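Local coordinates for alpha-fucosidase GH29 (Fusarium graminearum, PDB 4PSR), which hydrolyses alpha-L-fucosides as a family GH29 glycosidase, and may remove alpha-1,6-linked fucose from the reducing-end N-acetylglucosamine of glycoprotein glycans, at residues 326-329 / 330-334; 489-492 / 493-497; 505-509 / 510-514. All coordinates share one frame; numbering follows the deposited sequence. Where two conformers were deposited one is given.

Interaction 1 (326-329 / 330-334); sequences VHSL and LDRVS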
ATOM      1  N   VAL A 326      -6.178  12.245   1.131  1.00  9.49           N
ATOM      2  CA  VAL A 326      -6.070  12.500  -0.298  1.00  9.97           C
ATOM      3  C   VAL A 326      -4.641  12.881  -0.686  1.00 10.00           C
ATOM      4  O   VAL A 326      -4.115  12.371  -1.684  1.00 11.69           O
ATOM      5  CB  VAL A 326      -7.073  13.572  -0.738  1.00 11.04           C
ATOM      6  CG1 VAL A 326      -6.780  14.093  -2.143  1.00 11.72           C
ATOM      7  CG2 VAL A 326      -8.503  12.991  -0.663  1.00 11.89           C
ATOM      8  N   HIS A 327      -4.015  13.808   0.047  1.00 10.97           N
ATOM      9  CA  HIS A 327      -2.613  14.146  -0.230  1.00 11.11           C
ATOM     10  C   HIS A 327      -1.693  12.929  -0.110  1.00 10.75           C
ATOM     11  O   HIS A 327      -0.766  12.768  -0.893  1.00 10.81           O
ATOM     12  CB  HIS A 327      -2.143  15.275   0.681  1.00 11.13           C
ATOM     13  CG  HIS A 327      -2.814  16.575   0.402  1.00 11.39           C
ATOM     14  ND1 HIS A 327      -2.447  17.739   1.039  1.00 11.73           N
ATOM     15  CD2 HIS A 327      -3.824  16.897  -0.443  1.00 11.56           C
ATOM     16  CE1 HIS A 327      -3.203  18.728   0.590  1.00 10.50           C
ATOM     17  NE2 HIS A 327      -4.045  18.243  -0.311  1.00 11.49           N
ATOM     18  N   SER A 328      -1.975  12.065   0.859  1.00 10.61           N
ATOM     19  CA  SER A 328      -1.175  10.861   1.038  1.00 11.43           C
ATOM     20  C   SER A 328      -1.336   9.957  -0.189  1.00 11.75           C
ATOM     21  O   SER A 328      -0.358   9.432  -0.686  1.00 10.57           O
ATOM     22  CB  SER A 328      -1.539  10.133   2.326  1.00 13.05           C
ATOM     23  OG  SER A 328      -1.130  10.909   3.453  1.00 12.92           O
ATOM     24  N   LEU A 329      -2.576   9.757  -0.647  1.00  9.95           N
ATOM     25  CA  LEU A 329      -2.813   8.947  -1.829  1.00  9.86           C
ATOM     26  C   LEU A 329      -2.011   9.481  -3.025  1.00 10.06           C
ATOM     27  O   LEU A 329      -1.370   8.724  -3.738  1.00 10.04           O
ATOM     28  CB  LEU A 329      -4.309   8.926  -2.141  1.00 10.56           C
ATOM     29  CG  LEU A 329      -4.686   8.235  -3.457  1.00 10.03           C
ATOM     30  CD1 LEU A 329      -4.260   6.767  -3.457  1.00 12.27           C
ATOM     31  CD2 LEU A 329      -6.181   8.370  -3.692  1.00 11.87           C
ATOM     32  N   LEU A 330      -2.105  10.792  -3.269  1.00  9.82           N
ATOM     33  CA  LEU A 330      -1.402  11.380  -4.405  1.00  9.83           C
ATOM     34  C   LEU A 330       0.107  11.179  -4.295  1.00 10.81           C
ATOM     35  O   LEU A 330       0.783  10.872  -5.290  1.00 11.06           O
ATOM     36  CB  LEU A 330      -1.739  12.867  -4.516  1.00 11.66           C
ATOM     37  CG  LEU A 330      -3.204  13.174  -4.883  1.00 10.97           C
ATOM     38  CD1 LEU A 330      -3.553  14.607  -4.536  1.00 12.59           C
ATOM     39  CD2 LEU A 330      -3.478  12.878  -6.367  1.00 11.65           C
ATOM     40  N   ASP A 331       0.642  11.356  -3.087  1.00  9.40           N
ATOM     41  CA  ASP A 331       2.043  11.108  -2.853  1.00  9.63           C
ATOM     42  C   ASP A 331       2.437   9.676  -3.199  1.00  9.55           C
ATOM     43  O   ASP A 331       3.397   9.464  -3.918  1.00 11.37           O
ATOM     44  CB  ASP A 331       2.379  11.463  -1.407  1.00 11.98           C
ATOM     45  CG  ASP A 331       3.864  11.447  -1.140  1.00 11.66           C
ATOM     46  OD1 ASP A 331       4.560  12.409  -1.544  1.00 13.12           O
ATOM     47  OD2 ASP A 331       4.375  10.511  -0.461  1.00 12.02           O
ATOM     48  N   ARG A 332       1.704   8.694  -2.691  0.81  9.51           N
ATOM     49  CA  ARG A 332       2.066   7.297  -2.951  0.81 10.20           C
ATOM     50  C   ARG A 332       1.983   6.966  -4.429  0.81 10.44           C
ATOM     51  O   ARG A 332       2.866   6.308  -4.980  0.81 10.92           O
ATOM     52  CB  ARG A 332       1.192   6.296  -2.177  0.81 11.25           C
ATOM     53  CG  ARG A 332       1.068   6.482  -0.642  0.81 11.19           C
ATOM     54  CD  ARG A 332       2.390   6.723   0.062  0.81 10.94           C
ATOM     55  NE  ARG A 332       2.654   8.110   0.445  0.81 12.26           N
ATOM     56  CZ  ARG A 332       2.200   8.714   1.535  0.81 13.37           C
ATOM     57  NH1 ARG A 332       2.543   9.993   1.750  0.81 11.77           N
ATOM     58  NH2 ARG A 332       1.375   8.090   2.381  0.81 12.38           N
ATOM     59  N   VAL A 333       0.930   7.428  -5.088  1.00  9.97           N
ATOM     60  CA  VAL A 333       0.732   7.119  -6.490  1.00  9.03           C
ATOM     61  C   VAL A 333       1.839   7.749  -7.336  1.00 11.62           C
ATOM     62  O   VAL A 333       2.314   7.137  -8.288  1.00 10.76           O
ATOM     63  CB  VAL A 333      -0.660   7.556  -6.941  1.00 11.83           C
ATOM     64  CG1 VAL A 333      -0.797   7.539  -8.435  1.00 16.40           C
ATOM     65  CG2 VAL A 333      -1.746   6.703  -6.273  1.00 10.62           C
ATOM     66  N   SER A 334       2.256   8.964  -6.980  1.00 10.20           N
ATOM     67  CA  SER A 334       3.318   9.652  -7.716  1.00  9.92           C
ATOM     68  C   SER A 334       4.669   8.936  -7.587  1.00 12.21           C
ATOM     69  O   SER A 334       5.566   9.112  -8.428  1.00 11.72           O
ATOM     70  CB  SER A 334       3.462  11.102  -7.230  1.00 10.47           C
ATOM     71  OG  SER A 334       4.126  11.215  -5.976  1.00 10.63           O
TER
HETATM   72  O   HOH W   1       0.116   9.118   5.063  1.00 18.50           O
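Ser328 OG is gripped twice: it gives its hydrogen to the carbonyl of Ala324, one turn back, and accepts from a water 2.7 Å away that links it to Arg332 in the conformer described, one of two deposited. The segment belongs to helix 322-334, the crossover helix between strands 300-305 and 337-343 of the TIM barrel. The bridging water accepts from Arg332 NH2 at 3.1 Å and lies at the edge of the guanidinium, in its plane. Ser328 O takes the helical bond from Arg332 N (3.0 Å, N-H...O 166°) and also sits 3.4 Å above the centre of the guanidinium plane. Bends in the Arg332 chain, at chi2 and again at chi3 (103°), fold the group back over that carbonyl. Asp331 OD2 is held side-on by Arg332 NE at 3.1 Å and Arg332 NH1 at 2.9 Å, a grip that holds the guanidinium plane in this conformer; Lys335 adds a second positive charge, while Arg406 pairs with OD1. On the apolar side, Val326 and Leu330 lie side by side against helix 353-369. Leu329 and Val333 also lie side by side, Leu329 on Leu366 and Val333 on Thr408, with Leu329 CD1 3.8 Å from Val333 CG2.

Interaction 2 (489-492 / 493-497); sequences LTFD and GGIPV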
ATOM      1  N   LEU A 489      -1.235  18.686 -18.909  1.00 12.62           N
ATOM      2  CA  LEU A 489      -0.310  19.223 -19.916  1.00 12.85           C
ATOM      3  C   LEU A 489      -0.160  18.201 -21.022  1.00 17.75           C
ATOM      4  O   LEU A 489       0.294  17.097 -20.798  1.00 16.12           O
ATOM      5  CB  LEU A 489       1.061  19.532 -19.308  1.00 13.80           C
ATOM      6  CG  LEU A 489       1.256  20.802 -18.460  1.00 16.51           C
ATOM      7  CD1 LEU A 489       0.379  20.784 -17.238  1.00 17.07           C
ATOM      8  CD2 LEU A 489       2.685  20.935 -18.030  1.00 15.85           C
ATOM      9  N   THR A 490      -0.573  18.563 -22.232  1.00 17.04           N
ATOM     10  CA  THR A 490      -0.504  17.658 -23.373  1.00 17.95           C
ATOM     11  C   THR A 490       0.632  18.056 -24.292  1.00 19.55           C
ATOM     12  O   THR A 490       0.767  19.233 -24.660  1.00 18.45           O
ATOM     13  CB  THR A 490      -1.824  17.651 -24.141  1.00 17.58           C
ATOM     14  OG1 THR A 490      -2.913  17.277 -23.280  1.00 18.18           O
ATOM     15  CG2 THR A 490      -1.744  16.676 -25.323  1.00 21.83           C
ATOM     16  N   PHE A 491       1.444  17.077 -24.652  1.00 20.09           N
ATOM     17  CA  PHE A 491       2.609  17.297 -25.476  1.00 24.19           C
ATOM     18  C   PHE A 491       2.428  16.557 -26.796  1.00 32.54           C
ATOM     19  O   PHE A 491       1.753  15.529 -26.858  1.00 25.08           O
ATOM     20  CB  PHE A 491       3.863  16.775 -24.776  1.00 20.66           C
ATOM     21  CG  PHE A 491       4.254  17.550 -23.559  1.00 19.85           C
ATOM     22  CD1 PHE A 491       5.118  18.620 -23.656  1.00 22.69           C
ATOM     23  CD2 PHE A 491       3.762  17.205 -22.298  1.00 21.73           C
ATOM     24  CE1 PHE A 491       5.498  19.342 -22.524  1.00 22.07           C
ATOM     25  CE2 PHE A 491       4.147  17.910 -21.177  1.00 18.84           C
ATOM     26  CZ  PHE A 491       4.999  18.982 -21.282  1.00 22.45           C
ATOM     27  N   ASP A 492       2.966  17.107 -27.885  0.59 25.92           N
ATOM     28  CA  ASP A 492       3.052  16.322 -29.114  0.59 31.30           C
ATOM     29  C   ASP A 492       4.259  15.447 -29.030  0.59 27.81           C
ATOM     30  O   ASP A 492       5.364  15.911 -28.714  0.59 33.91           O
ATOM     31  CB  ASP A 492       3.199  17.177 -30.359  0.59 36.55           C
ATOM     32  CG  ASP A 492       1.817  17.630 -30.939  0.59 51.10           C
ATOM     33  OD1 ASP A 492       0.887  16.789 -30.897  0.59 53.64           O
ATOM     34  OD2 ASP A 492       1.707  18.761 -31.410  0.59 48.89           O
ATOM     35  N   GLY A 493       4.046  14.169 -29.292  1.00 34.17           N
ATOM     36  CA  GLY A 493       5.122  13.195 -29.368  1.00 29.99           C
ATOM     37  C   GLY A 493       5.932  12.850 -28.119  1.00 47.80           C
ATOM     38  O   GLY A 493       7.053  12.347 -28.229  1.00 42.85           O
ATOM     39  N   GLY A 494       5.394  13.126 -26.937  1.00 27.96           N
ATOM     40  CA  GLY A 494       5.971  12.609 -25.710  1.00 28.44           C
ATOM     41  C   GLY A 494       6.428  13.674 -24.735  1.00 30.86           C
ATOM     42  O   GLY A 494       6.875  14.751 -25.134  1.00 22.42           O
ATOM     43  N   ILE A 495       6.321  13.375 -23.443  1.00 19.78           N
ATOM     44  CA  ILE A 495       6.754  14.318 -22.432  1.00 16.99           C
ATOM     45  C   ILE A 495       8.276  14.469 -22.464  1.00 14.44           C
ATOM     46  O   ILE A 495       9.009  13.470 -22.516  1.00 19.26           O
ATOM     47  CB  ILE A 495       6.325  13.834 -21.009  1.00 14.47           C
ATOM     48  CG1 ILE A 495       4.814  13.646 -20.943  1.00 14.26           C
ATOM     49  CG2 ILE A 495       6.777  14.813 -19.936  1.00 17.29           C
ATOM     50  CD1 ILE A 495       4.337  12.704 -19.787  1.00 14.62           C
ATOM     51  N   PRO A 496       8.783  15.708 -22.395  1.00 18.09           N
ATOM     52  CA  PRO A 496      10.235  15.926 -22.354  1.00 20.51           C
ATOM     53  C   PRO A 496      10.904  15.290 -21.130  1.00 19.76           C
ATOM     54  O   PRO A 496      10.258  15.155 -20.078  1.00 17.27           O
ATOM     55  CB  PRO A 496      10.360  17.455 -22.261  1.00 23.92           C
ATOM     56  CG  PRO A 496       9.098  17.980 -22.761  1.00 26.53           C
ATOM     57  CD  PRO A 496       8.036  16.971 -22.468  1.00 17.92           C
ATOM     58  N   VAL A 497      12.174  14.913 -21.275  1.00 20.90           N
ATOM     59  CA  VAL A 497      12.939  14.320 -20.181  1.00 19.50           C
ATOM     60  C   VAL A 497      13.680  15.408 -19.414  1.00 23.76           C
ATOM     61  O   VAL A 497      14.636  16.018 -19.923  1.00 22.04           O
ATOM     62  CB  VAL A 497      13.926  13.277 -20.689  1.00 21.73           C
ATOM     63  CG1 VAL A 497      14.708  12.643 -19.520  1.00 23.23           C
ATOM     64  CG2 VAL A 497      13.171  12.208 -21.475  1.00 23.99           C
TER
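Phe491 swings its CG anti to its own carbonyl carbon (chi1 -68°) and turns its ring almost perpendicular at chi2 (-91°), presenting one flat face to Pro496. The evidence for a CH-pi contact is direct: Pro496 CD stands 3.6 Å from the centroid of the Phe491 ring, 19° off the normal. The approach is offset toward the rim, since Pro496 CD is 3.5 Å from Phe491 CE1. Ile495 comes in at about a right angle to Phe491, its CG1 4.0 Å from Phe491 CD2, and also rests on Leu416. At the root of the ring, Gly494 O lies 3.6 Å from Phe491 CB. The chain doubles back through Gly493 and Gly494, both at positive phi, which favours glycine, and at Gly494 a CB would jam against the preceding carbonyl oxygen. No hydrogen bond joins the two segments, and the contact across them is packing; Asp492 is tied outside them, by a salt bridge to Lys446 and a backbone bond with Ser444. Phe491 also packs on Leu445, in the adjoining strand. This is a tight turn through two glycines, a proline packed over the strand's last aromatic, where the chain leaves strand 485-491 of the antiparallel sheet in the C-terminal fucosidase domain.

Interaction 3 (505-509 / 510-514); sequences AVFSK and ADATG
The backbone of Phe507 is extended, in strand 504-507, and the chain then loops back so that the CA atoms of Phe507 and Ala512 come within 5.5 Å. A type I beta turn spans Lys509 to Ala512, but Lys509 O and Ala512 N are 3.7 Å apart; the hydroxyl of Ser541 bonds to both instead. Ala512 then takes up a left-handed helical conformation, and Lys509 N closes the loop by donating to Thr513 O at 3.2 Å with a bent N-H...O angle of 141°. Among the side chains, Phe507 carries the contact. A chi1 of -65°, with CG beside the backbone N, turns the ring toward the returning chain, and one face of it lies against the Ala512 backbone: Ala512 C stands 3.7 Å above the ring plane, toward the rim, and Phe507 CD1 is 3.6 Å from Ala512 CA. The methyl joins in, Ala512 CB lying 4.0 Å from Phe507 CD1. Lys509 stretches its aliphatic chain across Thr513, with Lys509 CD 3.7 Å from Thr513 OG1. At Gly514, again at positive phi, a CB would fall 2.7 Å from Ser508 OG and against the preceding carbonyl oxygen. The loop is the connection of a beta hairpin, joining strand 504-507 to its antiparallel neighbour 516-519, while strand 541-544 flanks 504-507 on the other side and receives Phe507 and Ala512 on Arg543.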
ATOM      1  N   ALA A 505      20.350  12.085 -16.489  1.00 16.14           N
ATOM      2  CA  ALA A 505      19.317  11.582 -17.388  1.00 16.46           C
ATOM      3  C   ALA A 505      19.989  10.659 -18.399  1.00 15.55           C
ATOM      4  O   ALA A 505      21.064  11.000 -18.934  1.00 17.93           O
ATOM      5  CB  ALA A 505      18.573  12.734 -18.098  1.00 16.24           C
ATOM      6  N   VAL A 506      19.374   9.499 -18.650  1.00 14.87           N
ATOM      7  CA  VAL A 506      19.913   8.543 -19.615  1.00 15.75           C
ATOM      8  C   VAL A 506      19.015   8.490 -20.845  1.00 18.97           C
ATOM      9  O   VAL A 506      17.817   8.676 -20.730  1.00 17.72           O
ATOM     10  CB  VAL A 506      20.087   7.134 -19.011  1.00 13.77           C
ATOM     11  CG1 VAL A 506      21.227   7.141 -17.994  1.00 15.00           C
ATOM     12  CG2 VAL A 506      18.791   6.639 -18.347  1.00 16.96           C
ATOM     13  N   PHE A 507      19.622   8.264 -22.017  1.00 18.75           N
ATOM     14  CA  PHE A 507      18.940   8.350 -23.311  1.00 20.15           C
ATOM     15  C   PHE A 507      19.268   7.170 -24.221  1.00 16.34           C
ATOM     16  O   PHE A 507      20.340   6.563 -24.127  1.00 16.41           O
ATOM     17  CB  PHE A 507      19.341   9.654 -24.011  1.00 17.72           C
ATOM     18  CG  PHE A 507      18.883  10.878 -23.298  1.00 15.60           C
ATOM     19  CD1 PHE A 507      19.716  11.489 -22.366  1.00 20.39           C
ATOM     20  CD2 PHE A 507      17.616  11.397 -23.512  1.00 20.19           C
ATOM     21  CE1 PHE A 507      19.309  12.599 -21.678  1.00 17.06           C
ATOM     22  CE2 PHE A 507      17.196  12.528 -22.813  1.00 23.63           C
ATOM     23  CZ  PHE A 507      18.056  13.123 -21.890  1.00 20.69           C
ATOM     24  N   SER A 508      18.341   6.865 -25.122  1.00 20.76           N
ATOM     25  CA  SER A 508      18.469   5.728 -26.031  1.00 20.16           C
ATOM     26  C   SER A 508      19.244   6.062 -27.308  1.00 21.89           C
ATOM     27  O   SER A 508      19.624   5.160 -28.048  1.00 23.61           O
ATOM     28  CB  SER A 508      17.089   5.178 -26.394  1.00 19.03           C
ATOM     29  OG  SER A 508      16.360   6.122 -27.179  1.00 26.40           O
ATOM     30  N   LYS A 509      19.475   7.347 -27.554  1.00 20.87           N
ATOM     31  CA  LYS A 509      20.339   7.771 -28.659  1.00 24.65           C
ATOM     32  C   LYS A 509      21.603   8.410 -28.145  1.00 32.46           C
ATOM     33  O   LYS A 509      21.657   8.867 -27.003  1.00 26.08           O
ATOM     34  CB  LYS A 509      19.601   8.721 -29.592  1.00 27.46           C
ATOM     35  CG  LYS A 509      18.464   8.042 -30.279  1.00 29.41           C
ATOM     36  CD  LYS A 509      17.776   8.942 -31.291  1.00 38.38           C
ATOM     37  CE  LYS A 509      16.423   8.365 -31.692  1.00 73.25           C
ATOM     38  NZ  LYS A 509      16.485   6.892 -31.935  1.00 52.70           N
ATOM     39  N   ALA A 510      22.620   8.443 -29.000  1.00 26.76           N
ATOM     40  CA  ALA A 510      23.980   8.797 -28.591  1.00 27.32           C
ATOM     41  C   ALA A 510      24.187  10.279 -28.269  1.00 27.17           C
ATOM     42  O   ALA A 510      25.220  10.648 -27.707  1.00 34.18           O
ATOM     43  CB  ALA A 510      24.976   8.350 -29.663  1.00 42.12           C
ATOM     44  N   ASP A 511      23.210  11.117 -28.594  1.00 25.06           N
ATOM     45  CA  ASP A 511      23.362  12.555 -28.448  1.00 25.21           C
ATOM     46  C   ASP A 511      22.415  13.189 -27.424  1.00 38.26           C
ATOM     47  O   ASP A 511      21.970  14.315 -27.600  1.00 31.08           O
ATOM     48  CB  ASP A 511      23.156  13.225 -29.813  1.00 35.25           C
ATOM     49  CG  ASP A 511      21.825  12.851 -30.458  1.00 44.78           C
ATOM     50  OD1 ASP A 511      20.959  12.269 -29.772  1.00 44.85           O
ATOM     51  OD2 ASP A 511      21.643  13.144 -31.660  1.00 60.59           O
ATOM     52  N   ALA A 512      22.108  12.463 -26.354  1.00 26.49           N
ATOM     53  CA  ALA A 512      21.169  12.947 -25.350  1.00 26.78           C
ATOM     54  C   ALA A 512      19.806  13.301 -25.959  1.00 23.93           C
ATOM     55  O   ALA A 512      19.198  14.323 -25.614  1.00 28.91           O
ATOM     56  CB  ALA A 512      21.749  14.130 -24.587  1.00 26.75           C
ATOM     57  N   THR A 513      19.358  12.466 -26.890  1.00 31.21           N
ATOM     58  CA  THR A 513      17.995  12.528 -27.408  1.00 28.18           C
ATOM     59  C   THR A 513      17.422  11.120 -27.461  1.00 30.43           C
ATOM     60  O   THR A 513      18.097  10.148 -27.095  1.00 26.42           O
ATOM     61  CB  THR A 513      17.917  13.179 -28.823  1.00 38.03           C
ATOM     62  OG1 THR A 513      18.469  12.294 -29.802  1.00 38.58           O
ATOM     63  CG2 THR A 513      18.656  14.510 -28.852  1.00 34.00           C
ATOM     64  N   GLY A 514      16.175  11.013 -27.912  1.00 32.62           N
ATOM     65  CA  GLY A 514      15.470   9.748 -27.950  1.00 28.67           C
ATOM     66  C   GLY A 514      14.694   9.525 -26.667  1.00 34.24           C
ATOM     67  O   GLY A 514      14.423  10.471 -25.925  1.00 27.20           O
TER

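In the fold
Interaction 1 is buried and helical, within the catalytic-domain barrel, whereas interactions 2 and 3 are surface turns following strands in the two beta-rich regions after it. Their chemistry differs: backbone bonds, a salt bridge and a bridging water in interaction 1; packing of an aromatic with proline, isoleucine and glycine, with no hydrogen bond, across interaction 2; one bent backbone bond plus a phenylalanine face against the loop backbone in interaction 3. Glycines at positive phi recur in both turns. Interaction 1 stands apart, its nearest atoms about 12 Å from interaction 2 and about 17 Å from interaction 3. Interactions 2 and 3 touch, Val497 CB packing 4.0 Å from Phe507 CE2, so the linker leans on strand 504-507.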